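Local coordinates for protein hypothetical bacterial 6-phosphogluconolactonase (Bacteroides fragilis, PDB 3SCY) that probably hydrolyses 6-phosphogluconolactone to 6-phosphogluconate, as a putative lactonase built as a seven-bladed beta-propeller, at residues Leu17-Ser23 with Val49-Leu55; Lys27-Phe32 with Pro43-Val49; Leu92-Met98 with Asp130-Ala136. One frame throughout, in Å; residues are numbered along the deposited sequence. Where two conformers were deposited one is given.

Interaction 1: residues Leu17-Ser23 with Val49-Leu55; sequences LVGTYTS and VANPSYL
Thr22 and Asn51 carry a mostly polar contact at the junction between two blades, where strand 13-20 runs out and the loop 49-55 crosses from the outer strand of one sheet to the innermost strand of the next. They exchange hydrogen bonds. Thr22 N donates to Asn51 OD1 at 2.9 Å, nearly along the C=O axis (162°), and Asn51 N returns an almost straight bond of 2.9 Å to Thr22 OG1. With OG1 set between its own backbone N and carbonyl carbon (chi1 53°), Thr22 meets that N-H squarely and turns CG2 toward Val49 O and Pro52 CD. A water donates to Asn51 OD1, its oxygen 2.6 Å away, and ND2 bonds Glu69 O, so both ends of the amide are held and its rotation is fixed. Strand 13-20 belongs to the blade that closes the seven-bladed propeller, where it pairs with 354-360 from the C-terminal end of the chain; the loop passes on into the following blade. Asn51 OD1 and CG lie at the edge of the Tyr21 ring, by CD1, with amide and ring planes 73° apart. Ser53 CB approaches Tyr21 CE1 at 3.6 Å, while Tyr21 OH and Ser53 OG both bond Glu69 OE1. Pro52, centre of an inverse gamma turn, brings its O to 3.2 Å from Thr20 N, a weak, bent bond, and to 3.1 Å from Gly19 CA, where there is no side chain in the way. Deeper in, Leu55 sets CD1 against Leu17 CB at 3.6 Å and lays CD2 beside the backbone of Gly19.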
loop_
_atom_site.group_PDB
_atom_site.type_symbol
_atom_site.label_atom_id
_atom_site.label_comp_id
_atom_site.label_asym_id
_atom_site.label_seq_id
_atom_site.Cartn_x
_atom_site.Cartn_y
_atom_site.Cartn_z
ATOM N N LEU A 17 -8.090 -3.307 -9.732
ATOM C CA LEU A 17 -7.387 -4.548 -9.451
ATOM C C LEU A 17 -7.635 -4.892 -8.002
ATOM O O LEU A 17 -7.522 -4.020 -7.129
ATOM C CB LEU A 17 -5.886 -4.366 -9.692
ATOM C CG LEU A 17 -5.453 -4.022 -11.128
ATOM C CD1 LEU A 17 -4.050 -3.362 -11.123
ATOM C CD2 LEU A 17 -5.290 -5.306 -11.956
ATOM N N VAL A 18 -7.954 -6.163 -7.728
ATOM C CA VAL A 18 -8.191 -6.613 -6.366
ATOM C C VAL A 18 -7.285 -7.790 -6.058
ATOM O O VAL A 18 -7.434 -8.851 -6.673
ATOM C CB VAL A 18 -9.667 -6.996 -6.131
ATOM C CG1 VAL A 18 -9.885 -7.477 -4.690
ATOM C CG2 VAL A 18 -10.588 -5.818 -6.465
ATOM N N GLY A 19 -6.388 -7.589 -5.100
ATOM C CA GLY A 19 -5.531 -8.646 -4.568
ATOM C C GLY A 19 -6.245 -9.299 -3.390
ATOM O O GLY A 19 -7.060 -8.668 -2.704
ATOM N N THR A 20 -5.944 -10.575 -3.152
ATOM C CA THR A 20 -6.569 -11.400 -2.116
ATOM C C THR A 20 -5.620 -12.386 -1.478
ATOM O O THR A 20 -4.496 -12.565 -1.937
ATOM C CB THR A 20 -7.673 -12.265 -2.783
ATOM O OG1 THR A 20 -7.064 -13.258 -3.633
ATOM C CG2 THR A 20 -8.712 -11.440 -3.569
ATOM N N TYR A 21 -6.106 -13.069 -0.434
ATOM C CA TYR A 21 -5.452 -14.270 0.084
ATOM C C TYR A 21 -6.193 -15.439 -0.540
ATOM O O TYR A 21 -7.421 -15.393 -0.677
ATOM C CB TYR A 21 -5.464 -14.324 1.604
ATOM C CG TYR A 21 -4.427 -13.412 2.214
ATOM C CD1 TYR A 21 -3.069 -13.665 2.058
ATOM C CD2 TYR A 21 -4.801 -12.272 2.915
ATOM C CE1 TYR A 21 -2.108 -12.833 2.629
ATOM C CE2 TYR A 21 -3.852 -11.442 3.503
ATOM C CZ TYR A 21 -2.505 -11.711 3.337
ATOM O OH TYR A 21 -1.575 -10.860 3.895
ATOM N N THR A 22 -5.454 -16.469 -0.972
ATOM C CA THR A 22 -6.059 -17.580 -1.695
ATOM C C THR A 22 -6.197 -18.870 -0.851
ATOM O O THR A 22 -6.404 -19.923 -1.448
ATOM C CB THR A 22 -5.255 -17.839 -2.979
ATOM O OG1 THR A 22 -3.867 -18.005 -2.665
ATOM C CG2 THR A 22 -5.399 -16.705 -3.979
ATOM N N SER A 23 -6.160 -18.778 0.510
ATOM C CA SER A 23 -6.343 -19.943 1.413
ATOM C C SER A 23 -7.769 -20.484 1.345
ATOM O O SER A 23 -8.009 -21.617 1.762
ATOM C CB SER A 23 -6.003 -19.594 2.862
ATOM O OG SER A 23 -6.557 -18.351 3.268
ATOM N N VAL A 49 -3.479 -16.799 -9.282
ATOM C CA VAL A 49 -2.214 -16.363 -8.666
ATOM C C VAL A 49 -2.279 -16.686 -7.184
ATOM O O VAL A 49 -3.286 -16.378 -6.579
ATOM C CB VAL A 49 -1.942 -14.835 -8.850
ATOM C CG1 VAL A 49 -0.468 -14.517 -8.627
ATOM C CG2 VAL A 49 -2.412 -14.304 -10.199
ATOM N N ALA A 50 -1.222 -17.247 -6.601
ATOM C CA ALA A 50 -1.238 -17.578 -5.179
ATOM C C ALA A 50 -0.890 -16.393 -4.295
ATOM O O ALA A 50 0.089 -15.696 -4.552
ATOM C CB ALA A 50 -0.279 -18.715 -4.924
ATOM N N ASN A 51 -1.742 -16.142 -3.260
ATOM C CA ASN A 51 -1.604 -15.071 -2.268
ATOM C C ASN A 51 -1.071 -13.742 -2.857
ATOM O O ASN A 51 -0.066 -13.203 -2.370
ATOM C CB ASN A 51 -0.735 -15.493 -1.096
ATOM C CG ASN A 51 -1.436 -16.454 -0.189
ATOM O OD1 ASN A 51 -2.660 -16.528 -0.162
ATOM N ND2 ASN A 51 -0.663 -17.335 0.420
ATOM N N PRO A 52 -1.769 -13.177 -3.865
ATOM C CA PRO A 52 -1.370 -11.856 -4.383
ATOM C C PRO A 52 -1.915 -10.750 -3.451
ATOM O O PRO A 52 -2.863 -10.024 -3.790
ATOM C CB PRO A 52 -2.019 -11.840 -5.766
ATOM C CG PRO A 52 -3.289 -12.624 -5.587
ATOM C CD PRO A 52 -2.991 -13.681 -4.544
ATOM N N SER A 53 -1.360 -10.690 -2.217
ATOM C CA SER A 53 -1.924 -9.805 -1.190
ATOM C C SER A 53 -1.633 -8.314 -1.405
ATOM O O SER A 53 -2.244 -7.461 -0.752
ATOM C CB SER A 53 -1.465 -10.227 0.190
ATOM O OG SER A 53 -0.069 -10.021 0.268
ATOM N N TYR A 54 -0.706 -8.013 -2.291
ATOM C CA TYR A 54 -0.402 -6.648 -2.668
ATOM C C TYR A 54 0.009 -6.668 -4.114
ATOM O O TYR A 54 0.706 -7.585 -4.560
ATOM C CB TYR A 54 0.698 -5.999 -1.769
ATOM C CG TYR A 54 0.475 -4.513 -1.612
ATOM C CD1 TYR A 54 -0.397 -4.023 -0.638
ATOM C CD2 TYR A 54 1.024 -3.603 -2.516
ATOM C CE1 TYR A 54 -0.731 -2.672 -0.577
ATOM C CE2 TYR A 54 0.712 -2.237 -2.445
ATOM C CZ TYR A 54 -0.167 -1.785 -1.472
ATOM O OH TYR A 54 -0.522 -0.452 -1.371
ATOM N N LEU A 55 -0.414 -5.663 -4.839
ATOM C CA LEU A 55 -0.081 -5.547 -6.245
ATOM C C LEU A 55 -0.056 -4.085 -6.644
ATOM O O LEU A 55 -0.626 -3.220 -5.974
ATOM C CB LEU A 55 -1.082 -6.341 -7.130
ATOM C CG LEU A 55 -2.585 -6.109 -6.901
ATOM C CD1 LEU A 55 -3.059 -4.840 -7.558
ATOM C CD2 LEU A 55 -3.390 -7.233 -7.519
HETATM O O HOH W 1 -3.835 -17.602 1.924
#

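Interaction 2: residues Lys27-Phe32 with Pro43-Val49; sequences KGIYTF and PLSDAEV
Ile29 and Ala47 form a hydrogen-bonded pair in the antiparallel hairpin of strands 28-35 and 41-48, the latter being the outer strand of its propeller blade. Their backbone bonds are Ile29 N to Ala47 O at 3.0 Å and Ala47 N to Ile29 O at 2.8 Å. Val49 N extends the ladder to Lys27 O. At the other end Leu44 and Ser45 both face Thr31 in a classic beta bulge: Leu44 N holds Thr31 O at 2.9 Å, whereas Ser45 N makes only weak bonds to Thr31 O and OG1. The hydroxyl of Thr31 has a firmer partner in Gly87 O. Within its own strand, Tyr30 OH accepts from Lys27 N.

Apolar contacts fall on both faces. Ile29 and Ala47 share one face with Leu89 of the next blade, and Ile29 CD1 reaches Val49 CG2 at 3.9 Å. On the other, Phe32 CD2 comes within 3.6 Å of Pro43 CA and Tyr30 CD2 packs on Asp46 CB, ring and carboxylate planes 62° apart.

The charged pair is loose. In the conformer given, Lys27 bends at its last torsion (chi4 -78°) to bring NZ to 3.5 Å from Glu48 OE2; two waters also join them, one at 2.7 Å from NZ and 2.8 Å from OE2, the other held only weakly by NZ. An exposed salt bridge shared with water probably adds little to a hairpin already held by its backbone ladder and apolar faces.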
loop_
_atom_site.group_PDB
_atom_site.type_symbol
_atom_site.label_atom_id
_atom_site.label_comp_id
_atom_site.label_asym_id
_atom_site.label_seq_id
_atom_site.Cartn_x
_atom_site.Cartn_y
_atom_site.Cartn_z
ATOM N N LYS A 27 -9.371 -17.138 -6.432
ATOM C CA LYS A 27 -8.458 -17.620 -7.472
ATOM C C LYS A 27 -7.152 -16.830 -7.449
ATOM O O LYS A 27 -6.115 -17.327 -7.879
ATOM C CB LYS A 27 -9.080 -17.515 -8.877
ATOM C CG LYS A 27 -10.165 -18.538 -9.180
ATOM C CD LYS A 27 -10.815 -18.233 -10.519
ATOM C CE LYS A 27 -11.956 -19.160 -10.847
ATOM N NZ LYS A 27 -11.481 -20.484 -11.327
ATOM N N GLY A 28 -7.222 -15.590 -6.968
ATOM C CA GLY A 28 -6.052 -14.728 -6.910
ATOM C C GLY A 28 -6.383 -13.273 -7.114
ATOM O O GLY A 28 -6.711 -12.570 -6.158
ATOM N N ILE A 29 -6.194 -12.784 -8.348
ATOM C CA ILE A 29 -6.458 -11.360 -8.651
ATOM C C ILE A 29 -7.761 -11.248 -9.401
ATOM O O ILE A 29 -7.963 -11.970 -10.377
ATOM C CB ILE A 29 -5.302 -10.713 -9.478
ATOM C CG1 ILE A 29 -3.975 -10.785 -8.715
ATOM C CG2 ILE A 29 -5.633 -9.260 -9.819
ATOM C CD1 ILE A 29 -2.752 -10.423 -9.572
ATOM N N TYR A 30 -8.590 -10.290 -9.004
ATOM C CA TYR A 30 -9.860 -10.031 -9.661
ATOM C C TYR A 30 -9.839 -8.621 -10.201
ATOM O O TYR A 30 -9.268 -7.717 -9.569
ATOM C CB TYR A 30 -11.021 -10.229 -8.686
ATOM C CG TYR A 30 -11.195 -11.661 -8.238
ATOM C CD1 TYR A 30 -10.495 -12.156 -7.140
ATOM C CD2 TYR A 30 -12.013 -12.540 -8.943
ATOM C CE1 TYR A 30 -10.615 -13.487 -6.750
ATOM C CE2 TYR A 30 -12.134 -13.879 -8.567
ATOM C CZ TYR A 30 -11.453 -14.338 -7.450
ATOM O OH TYR A 30 -11.545 -15.647 -7.056
ATOM N N THR A 31 -10.431 -8.429 -11.382
ATOM C CA THR A 31 -10.501 -7.104 -11.987
ATOM C C THR A 31 -11.955 -6.709 -12.219
ATOM O O THR A 31 -12.805 -7.569 -12.482
ATOM C CB THR A 31 -9.699 -7.008 -13.260
ATOM O OG1 THR A 31 -10.206 -7.953 -14.194
ATOM C CG2 THR A 31 -8.200 -7.239 -13.037
ATOM N N PHE A 32 -12.223 -5.408 -12.094
ATOM C CA PHE A 32 -13.570 -4.829 -12.189
ATOM C C PHE A 32 -13.546 -3.490 -12.871
ATOM O O PHE A 32 -12.549 -2.777 -12.797
ATOM C CB PHE A 32 -14.174 -4.607 -10.759
ATOM C CG PHE A 32 -14.301 -5.835 -9.885
ATOM C CD1 PHE A 32 -13.207 -6.315 -9.169
ATOM C CD2 PHE A 32 -15.504 -6.519 -9.791
ATOM C CE1 PHE A 32 -13.313 -7.463 -8.387
ATOM C CE2 PHE A 32 -15.600 -7.698 -9.042
ATOM C CZ PHE A 32 -14.504 -8.148 -8.325
ATOM N N PRO A 43 -17.766 -6.945 -12.908
ATOM C CA PRO A 43 -16.614 -7.855 -12.957
ATOM C C PRO A 43 -16.072 -7.949 -14.380
ATOM O O PRO A 43 -16.845 -7.938 -15.346
ATOM C CB PRO A 43 -17.204 -9.187 -12.474
ATOM C CG PRO A 43 -18.447 -8.786 -11.695
ATOM C CD PRO A 43 -18.994 -7.677 -12.544
ATOM N N LEU A 44 -14.739 -8.005 -14.530
ATOM C CA LEU A 44 -14.159 -8.101 -15.862
ATOM C C LEU A 44 -13.465 -9.431 -16.031
ATOM O O LEU A 44 -13.809 -10.210 -16.906
ATOM C CB LEU A 44 -13.171 -6.934 -16.146
ATOM C CG LEU A 44 -13.741 -5.504 -16.124
ATOM C CD1 LEU A 44 -12.619 -4.478 -16.239
ATOM C CD2 LEU A 44 -14.742 -5.280 -17.262
ATOM N N SER A 45 -12.461 -9.703 -15.203
ATOM C CA SER A 45 -11.693 -10.925 -15.374
ATOM C C SER A 45 -11.076 -11.322 -14.056
ATOM O O SER A 45 -11.345 -10.708 -13.030
ATOM C CB SER A 45 -10.598 -10.711 -16.432
ATOM O OG SER A 45 -9.977 -11.922 -16.826
ATOM N N ASP A 46 -10.265 -12.354 -14.083
ATOM C CA ASP A 46 -9.529 -12.798 -12.916
ATOM C C ASP A 46 -8.290 -13.518 -13.359
ATOM O O ASP A 46 -8.182 -13.898 -14.523
ATOM C CB ASP A 46 -10.388 -13.678 -11.985
ATOM C CG ASP A 46 -10.927 -14.927 -12.639
ATOM O OD1 ASP A 46 -10.112 -15.805 -12.996
ATOM O OD2 ASP A 46 -12.170 -15.043 -12.761
ATOM N N ALA A 47 -7.335 -13.664 -12.453
ATOM C CA ALA A 47 -6.086 -14.357 -12.734
ATOM C C ALA A 47 -5.774 -15.293 -11.590
ATOM O O ALA A 47 -5.845 -14.887 -10.424
ATOM C CB ALA A 47 -4.945 -13.358 -12.937
ATOM N N GLU A 48 -5.467 -16.553 -11.917
ATOM C CA GLU A 48 -5.066 -17.551 -10.934
ATOM C C GLU A 48 -3.631 -17.246 -10.531
ATOM O O GLU A 48 -2.706 -17.343 -11.348
ATOM C CB GLU A 48 -5.219 -18.974 -11.473
ATOM C CG GLU A 48 -6.672 -19.399 -11.497
ATOM C CD GLU A 48 -6.974 -20.872 -11.311
ATOM O OE1 GLU A 48 -6.088 -21.624 -10.842
ATOM O OE2 GLU A 48 -8.123 -21.267 -11.607
ATOM N N VAL A 49 -3.479 -16.799 -9.282
ATOM C CA VAL A 49 -2.214 -16.363 -8.666
ATOM C C VAL A 49 -2.279 -16.686 -7.184
ATOM O O VAL A 49 -3.286 -16.378 -6.579
ATOM C CB VAL A 49 -1.942 -14.835 -8.850
ATOM C CG1 VAL A 49 -0.468 -14.517 -8.627
ATOM C CG2 VAL A 49 -2.412 -14.304 -10.199
HETATM O O HOH W 2 -9.173 -20.119 -13.689
HETATM O O HOH W 3 -10.242 -22.837 -10.800
#

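Interaction 3: residues Leu92-Met98 with Asp130-Ala136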
loop_
_atom_site.group_PDB
_atom_site.type_symbol
_atom_site.label_atom_id
_atom_site.label_comp_id
_atom_site.label_asym_id
_atom_site.label_seq_id
_atom_site.Cartn_x
_atom_site.Cartn_y
_atom_site.Cartn_z
ATOM N N LEU A 92 3.675 -13.089 -17.217
ATOM C CA LEU A 92 4.902 -13.064 -17.997
ATOM C C LEU A 92 5.912 -13.972 -17.341
ATOM O O LEU A 92 6.488 -14.838 -18.002
ATOM C CB LEU A 92 5.458 -11.638 -18.127
ATOM C CG LEU A 92 4.530 -10.584 -18.766
ATOM C CD1 LEU A 92 5.244 -9.238 -18.824
ATOM C CD2 LEU A 92 4.084 -10.982 -20.160
ATOM N N ASN A 93 6.149 -13.757 -16.028
ATOM C CA ASN A 93 7.061 -14.594 -15.263
ATOM C C ASN A 93 6.949 -14.304 -13.781
ATOM O O ASN A 93 6.193 -13.422 -13.369
ATOM C CB ASN A 93 8.522 -14.467 -15.745
ATOM C CG ASN A 93 9.248 -13.200 -15.356
ATOM O OD1 ASN A 93 8.636 -12.164 -15.073
ATOM N ND2 ASN A 93 10.569 -13.292 -15.270
ATOM N N THR A 94 7.702 -15.079 -12.984
ATOM C CA THR A 94 7.751 -14.984 -11.531
ATOM C C THR A 94 9.216 -15.055 -11.110
ATOM O O THR A 94 10.016 -15.719 -11.787
ATOM C CB THR A 94 6.910 -16.133 -10.911
ATOM O OG1 THR A 94 5.636 -16.212 -11.553
ATOM C CG2 THR A 94 6.719 -16.000 -9.406
ATOM N N GLN A 95 9.567 -14.379 -10.011
ATOM C CA GLN A 95 10.927 -14.441 -9.477
ATOM C C GLN A 95 10.845 -14.518 -7.965
ATOM O O GLN A 95 10.006 -13.849 -7.373
ATOM C CB GLN A 95 11.807 -13.254 -9.923
ATOM C CG GLN A 95 12.026 -13.106 -11.432
ATOM C CD GLN A 95 13.013 -14.090 -12.023
ATOM O OE1 GLN A 95 13.499 -15.021 -11.359
ATOM N NE2 GLN A 95 13.329 -13.905 -13.296
ATOM N N LYS A 96 11.741 -15.268 -7.339
ATOM C CA LYS A 96 11.748 -15.455 -5.885
ATOM C C LYS A 96 12.317 -14.230 -5.168
ATOM O O LYS A 96 13.270 -13.612 -5.640
ATOM C CB LYS A 96 12.560 -16.724 -5.535
ATOM C CG LYS A 96 12.009 -17.998 -6.178
ATOM C CD LYS A 96 10.606 -18.416 -5.668
ATOM C CE LYS A 96 10.224 -19.828 -6.073
ATOM N NZ LYS A 96 9.909 -19.938 -7.525
ATOM N N THR A 97 11.714 -13.873 -4.026
ATOM C CA THR A 97 12.188 -12.721 -3.263
ATOM C C THR A 97 13.365 -13.073 -2.382
ATOM O O THR A 97 14.068 -12.166 -1.956
ATOM C CB THR A 97 11.074 -12.187 -2.364
ATOM O OG1 THR A 97 10.578 -13.243 -1.545
ATOM C CG2 THR A 97 9.963 -11.582 -3.144
HETATM N N MSE A 98 13.482 -14.365 -1.977
HETATM C CA MSE A 98 14.512 -14.841 -1.048
HETATM C C MSE A 98 14.368 -14.083 0.297
HETATM O O MSE A 98 15.335 -13.820 1.009
HETATM C CB MSE A 98 15.902 -14.749 -1.661
HETATM C CG MSE A 98 16.111 -15.865 -2.700
HETATM SE SE MSE A 98 17.514 -15.476 -3.902
HETATM C CE MSE A 98 16.709 -14.053 -4.859
ATOM N N ASP A 130 10.852 -5.959 -21.762
ATOM C CA ASP A 130 9.514 -6.455 -22.090
ATOM C C ASP A 130 8.559 -6.349 -20.891
ATOM O O ASP A 130 7.442 -6.838 -20.981
ATOM C CB ASP A 130 9.631 -7.937 -22.527
ATOM C CG ASP A 130 10.240 -8.888 -21.484
ATOM O OD1 ASP A 130 10.753 -8.403 -20.448
ATOM O OD2 ASP A 130 10.304 -10.102 -21.755
ATOM N N GLY A 131 9.007 -5.779 -19.764
ATOM C CA GLY A 131 8.156 -5.661 -18.575
ATOM C C GLY A 131 8.239 -6.844 -17.621
ATOM O O GLY A 131 7.715 -6.798 -16.504
ATOM N N ALA A 132 8.883 -7.934 -18.047
ATOM C CA ALA A 132 9.033 -9.092 -17.184
ATOM C C ALA A 132 10.125 -8.820 -16.133
ATOM O O ALA A 132 10.911 -7.879 -16.283
ATOM C CB ALA A 132 9.354 -10.332 -18.022
ATOM N N LEU A 133 10.181 -9.634 -15.091
ATOM C CA LEU A 133 11.156 -9.414 -14.031
ATOM C C LEU A 133 12.452 -10.148 -14.268
ATOM O O LEU A 133 12.454 -11.312 -14.657
ATOM C CB LEU A 133 10.616 -9.889 -12.668
ATOM C CG LEU A 133 9.411 -9.180 -12.121
ATOM C CD1 LEU A 133 8.655 -10.106 -11.190
ATOM C CD2 LEU A 133 9.813 -7.953 -11.379
ATOM N N LEU A 134 13.559 -9.492 -13.957
ATOM C CA LEU A 134 14.827 -10.192 -13.917
ATOM C C LEU A 134 14.955 -10.803 -12.519
ATOM O O LEU A 134 14.303 -10.355 -11.567
ATOM C CB LEU A 134 16.018 -9.255 -14.203
ATOM C CG LEU A 134 16.472 -9.153 -15.645
ATOM C CD1 LEU A 134 15.505 -8.337 -16.461
ATOM C CD2 LEU A 134 17.873 -8.554 -15.728
ATOM N N PRO A 135 15.801 -11.808 -12.332
ATOM C CA PRO A 135 16.028 -12.342 -10.974
ATOM C C PRO A 135 16.489 -11.243 -10.017
ATOM O O PRO A 135 17.071 -10.257 -10.465
ATOM C CB PRO A 135 17.139 -13.376 -11.183
ATOM C CG PRO A 135 17.006 -13.772 -12.612
ATOM C CD PRO A 135 16.636 -12.507 -13.329
ATOM N N ALA A 136 16.221 -11.393 -8.721
ATOM C CA ALA A 136 16.587 -10.352 -7.752
ATOM C C ALA A 136 18.031 -9.891 -7.931
ATOM O O ALA A 136 18.914 -10.728 -8.164
ATOM C CB ALA A 136 16.394 -10.866 -6.355
HETATM O O HOH W 4 14.977 -13.716 -7.854
#
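At chi1 75° the Asn93 amide is tucked over its own backbone, flanked by N and C, and Gln95 folds back at chi2 (-76°), so that both side-chain amides converge on the backbone of Leu133. The contact lies at the outer edge of the seven-bladed propeller. Strand 88-96 is the outer strand of its blade, and the loop 130-136, which leads to the outer strand of the following blade, runs beside it in nearly the same direction. A classic beta bulge, with Leu92 and Asn93 both facing Ala79, helps explain why these two consecutive side chains are both turned toward the loop.

The Asn93 amide pairs with Leu133 much as a neighbouring strand would. OD1 takes the hydrogen of Leu133 N on a lone pair at 3.0 Å, and ND2 donates to Leu133 O at 2.8 Å, within the plane of both groups. Gln95 NE2 adds a second donor to Leu133 O at 3.1 Å, but comes from 44° above the carbonyl plane. That oxygen is thus gripped twice, and each direct hydrogen bond across the contact uses a side-chain amide of the strand. Gln95 then lies obliquely over Pro135, its NE2 3.6 Å from Pro135 CD, and its CG packs on Leu133 CB. The rest of Leu133 is buried between the two blades, against Val77 and Phe125.

At one end Leu92 CB faces Ala132 CB, beside an Asx turn in which Asp130 OD1 accepts from Ala132 N. At the other, a water donates to Lys96 O and accepts from Ala136 N, each at 2.8 Å, while Met98, present as selenomethionine, touches Ala136 CB with its CE at 3.5 Å.

Interactions 1 and 2 meet in the same blade: strands 13-20 and 28-35 are neighbours in its sheet, Val49 belongs to both contacts, and Thr20 OG1 bonds Gly28 O. Interaction 2 is nested in the chain loop that interaction 1 closes. Interaction 3 stands apart, about 17 and 20 Å from them between centres, between the outer strand of the next blade and a loop of the one after. Interactions 1 and 2 are partly buried, interaction 1 nearer the centre of the chain, and interaction 3 is a surface contact. Within a sheet, 27-32 and 43-49 rely on a backbone ladder, whereas the two contacts between blades use side-chain amides, Asn51 in one and Asn93 with Gln95 in the other, to grip backbone atoms.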